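Local coordinates for protein esterase (Pelagibacterium halotolerans, PDB 5DWD) that probably hydrolyses carboxylic esters as a carboxylesterase of the phospholipase/carboxylesterase branch of the alpha/beta-hydrolase superfamily, at residues Gly38-Leu46 with Phe118-Leu128. Numbering follows the deposited sequence.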
# COMPACT_ATOMS: atom_id res chain seq x y z
N GLY B 38 -2.20 25.81 -12.62
CA GLY B 38 -2.58 25.53 -13.99
C GLY B 38 -2.41 24.11 -14.52
O GLY B 38 -2.88 23.79 -15.62
N ALA B 39 -1.71 23.24 -13.82
CA ALA B 39 -1.61 21.85 -14.34
C ALA B 39 -1.58 20.86 -13.18
O ALA B 39 -0.58 20.76 -12.45
CB ALA B 39 -0.40 21.69 -15.22
N ALA B 40 -2.69 20.15 -13.04
CA ALA B 40 -2.90 19.28 -11.87
C ALA B 40 -2.03 18.06 -11.97
O ALA B 40 -2.03 17.36 -12.98
CB ALA B 40 -4.35 18.91 -11.74
N LYS B 41 -1.30 17.82 -10.90
CA LYS B 41 -0.45 16.65 -10.72
C LYS B 41 -1.12 15.67 -9.76
O LYS B 41 -0.77 14.47 -9.73
CB LYS B 41 0.91 17.07 -10.12
CG LYS B 41 1.85 17.86 -11.06
CD LYS B 41 3.03 18.39 -10.23
CE LYS B 41 4.37 18.41 -10.94
NZ LYS B 41 4.57 19.72 -11.62
N SER B 42 -2.05 16.20 -8.95
CA SER B 42 -2.78 15.34 -8.01
C SER B 42 -4.26 15.81 -7.91
O SER B 42 -4.63 16.93 -8.34
CB SER B 42 -2.11 15.40 -6.65
OG SER B 42 -1.83 16.77 -6.28
N LEU B 43 -5.06 15.00 -7.21
CA LEU B 43 -6.49 15.16 -7.15
C LEU B 43 -6.94 14.76 -5.73
O LEU B 43 -6.55 13.69 -5.24
CB LEU B 43 -7.18 14.19 -8.12
CG LEU B 43 -8.69 14.07 -8.08
CD1 LEU B 43 -9.39 15.42 -8.42
CD2 LEU B 43 -9.13 13.02 -9.08
N VAL B 44 -7.69 15.68 -5.11
CA VAL B 44 -8.34 15.42 -3.86
C VAL B 44 -9.85 15.42 -4.12
O VAL B 44 -10.41 16.45 -4.51
CB VAL B 44 -7.88 16.43 -2.81
CG1 VAL B 44 -8.76 16.31 -1.58
CG2 VAL B 44 -6.42 16.18 -2.40
N VAL B 45 -10.51 14.26 -3.80
CA VAL B 45 -11.95 14.15 -3.90
C VAL B 45 -12.48 14.25 -2.46
O VAL B 45 -12.06 13.48 -1.59
CB VAL B 45 -12.35 12.80 -4.51
CG1 VAL B 45 -13.81 12.62 -4.55
CG2 VAL B 45 -11.77 12.72 -5.95
N LEU B 46 -13.43 15.14 -2.28
CA LEU B 46 -13.99 15.42 -0.96
C LEU B 46 -15.41 14.97 -0.90
O LEU B 46 -16.20 15.39 -1.67
CB LEU B 46 -13.98 16.95 -0.71
CG LEU B 46 -12.63 17.62 -0.82
CD1 LEU B 46 -12.73 19.08 -1.21
CD2 LEU B 46 -11.88 17.50 0.51
N PHE B 118 -18.31 7.31 -10.40
CA PHE B 118 -17.92 8.71 -10.39
C PHE B 118 -16.43 8.87 -10.47
O PHE B 118 -15.88 9.73 -11.19
CB PHE B 118 -18.45 9.45 -9.17
CG PHE B 118 -17.84 10.80 -8.99
CD1 PHE B 118 -18.26 11.89 -9.76
CD2 PHE B 118 -16.80 11.02 -8.06
CE1 PHE B 118 -17.73 13.15 -9.59
CE2 PHE B 118 -16.23 12.27 -7.96
CZ PHE B 118 -16.70 13.32 -8.71
N LEU B 119 -15.71 8.05 -9.66
CA LEU B 119 -14.29 8.11 -9.66
C LEU B 119 -13.71 7.75 -11.06
O LEU B 119 -12.85 8.47 -11.61
CB LEU B 119 -13.71 7.18 -8.60
CG LEU B 119 -13.97 7.67 -7.14
CD1 LEU B 119 -13.51 6.59 -6.21
CD2 LEU B 119 -13.25 8.97 -6.83
N ALA B 120 -14.24 6.66 -11.61
CA ALA B 120 -13.85 6.24 -12.95
C ALA B 120 -14.05 7.36 -13.97
O ALA B 120 -13.13 7.67 -14.79
CB ALA B 120 -14.64 5.01 -13.35
N ASP B 121 -15.23 7.96 -13.94
CA ASP B 121 -15.57 9.10 -14.86
C ASP B 121 -14.63 10.29 -14.66
O ASP B 121 -14.09 10.86 -15.56
CB ASP B 121 -17.03 9.53 -14.70
CG ASP B 121 -18.05 8.53 -15.33
OD1 ASP B 121 -17.62 7.67 -16.13
OD2 ASP B 121 -19.28 8.61 -15.00
N LEU B 122 -14.39 10.66 -13.41
CA LEU B 122 -13.40 11.73 -13.10
C LEU B 122 -11.98 11.48 -13.61
O LEU B 122 -11.28 12.39 -14.12
CB LEU B 122 -13.41 11.93 -11.57
CG LEU B 122 -12.58 13.08 -11.09
CD1 LEU B 122 -13.03 14.38 -11.69
CD2 LEU B 122 -12.68 13.10 -9.55
N TRP B 123 -11.48 10.26 -13.40
CA TRP B 123 -10.18 9.86 -13.87
C TRP B 123 -10.13 9.94 -15.43
O TRP B 123 -9.22 10.53 -15.94
CB TRP B 123 -9.80 8.48 -13.37
CG TRP B 123 -9.52 8.49 -11.84
CD1 TRP B 123 -8.95 9.50 -11.12
CD2 TRP B 123 -9.81 7.44 -10.92
NE1 TRP B 123 -8.86 9.14 -9.78
CE2 TRP B 123 -9.39 7.88 -9.64
CE3 TRP B 123 -10.42 6.20 -11.03
CZ2 TRP B 123 -9.57 7.11 -8.50
CZ3 TRP B 123 -10.59 5.43 -9.91
CH2 TRP B 123 -10.18 5.87 -8.68
N ALA B 124 -11.16 9.47 -16.09
CA ALA B 124 -11.24 9.57 -17.56
C ALA B 124 -11.32 11.01 -18.06
O ALA B 124 -10.73 11.39 -19.11
CB ALA B 124 -12.42 8.79 -18.07
N GLN B 125 -12.00 11.85 -17.29
CA GLN B 125 -12.15 13.24 -17.66
C GLN B 125 -10.90 14.07 -17.48
O GLN B 125 -10.65 14.96 -18.27
CB GLN B 125 -13.32 13.89 -16.91
CG GLN B 125 -14.62 13.71 -17.65
CD GLN B 125 -15.81 13.62 -16.73
OE1 GLN B 125 -15.78 14.13 -15.60
NE2 GLN B 125 -16.88 12.97 -17.21
N THR B 126 -10.11 13.78 -16.43
CA THR B 126 -8.96 14.61 -16.05
C THR B 126 -7.66 14.01 -16.52
O THR B 126 -6.66 14.71 -16.64
CB THR B 126 -8.88 14.76 -14.50
OG1 THR B 126 -8.73 13.46 -13.93
CG2 THR B 126 -10.11 15.42 -14.01
N GLY B 127 -7.62 12.72 -16.76
CA GLY B 127 -6.36 12.08 -17.14
C GLY B 127 -5.47 11.83 -15.92
O GLY B 127 -4.33 11.39 -16.03
N LEU B 128 -6.00 12.08 -14.72
CA LEU B 128 -5.31 11.63 -13.50
C LEU B 128 -5.84 10.25 -13.14
O LEU B 128 -6.88 9.88 -13.67
CB LEU B 128 -5.57 12.60 -12.38
CG LEU B 128 -4.66 13.78 -12.03
CD1 LEU B 128 -3.36 13.98 -12.79
CD2 LEU B 128 -5.53 15.00 -11.92
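Two flat rings of helix 118-126 meet strand 42-46 in different ways: Phe118 presents its edge, with CE2 lying 4.2 Å from Val45 CG1 and that methyl near the ring plane, whereas the Trp123 indole meets Leu43 CD2 obliquely. One face of the indole carries its own helix's Leu119 O, about 3.0 Å above the plane and toward the rim. This is the layered packing of the alpha/beta-hydrolase fold, a helix laid over one side of the central, mainly parallel sheet; strand and helix run nearly antiparallel here, at 151°, with axes 11.4 Å apart.

Between the rings, Leu122 reaches tip to tip toward two strand residues. Its CD2 approaches Leu43 CD2 at 3.6 Å and Val45 CG2 at 3.7 Å, because CG stands anti to the backbone N (chi1 -173°) and sends the branch toward the sheet. Leucine suits the helix side, since its long arm carries one methyl, CD2, in between Leu43 and Val45, while beta-branched valine suits the strand: CG1 serves Phe118 and CG2 serves Leu122 and Leu119. No hydrogen bond crosses the interface; side-chain packing makes most of it. The indole's polar NE1 is satisfied by Thr133 on the adjacent strand 133-138.

Beyond the helix the chain returns to the loop leading into the strand, where Leu128 lays CD1 3.6 Å from Ala40 O and packs CD2 against Ala40 CB, a small methyl that lets the loop come close. Gly127 takes the positive phi that ends the helix, a conformation in which a side chain would crowd the preceding carbonyl. Thr126, the last helical residue, fastens the turn: Leu122 O receives its OG1 (2.8 Å) and its backbone N from opposite faces of the carbonyl plane, and OG1, in an ST turn, accepts a nearly straight bond (164°) from Leu128 N.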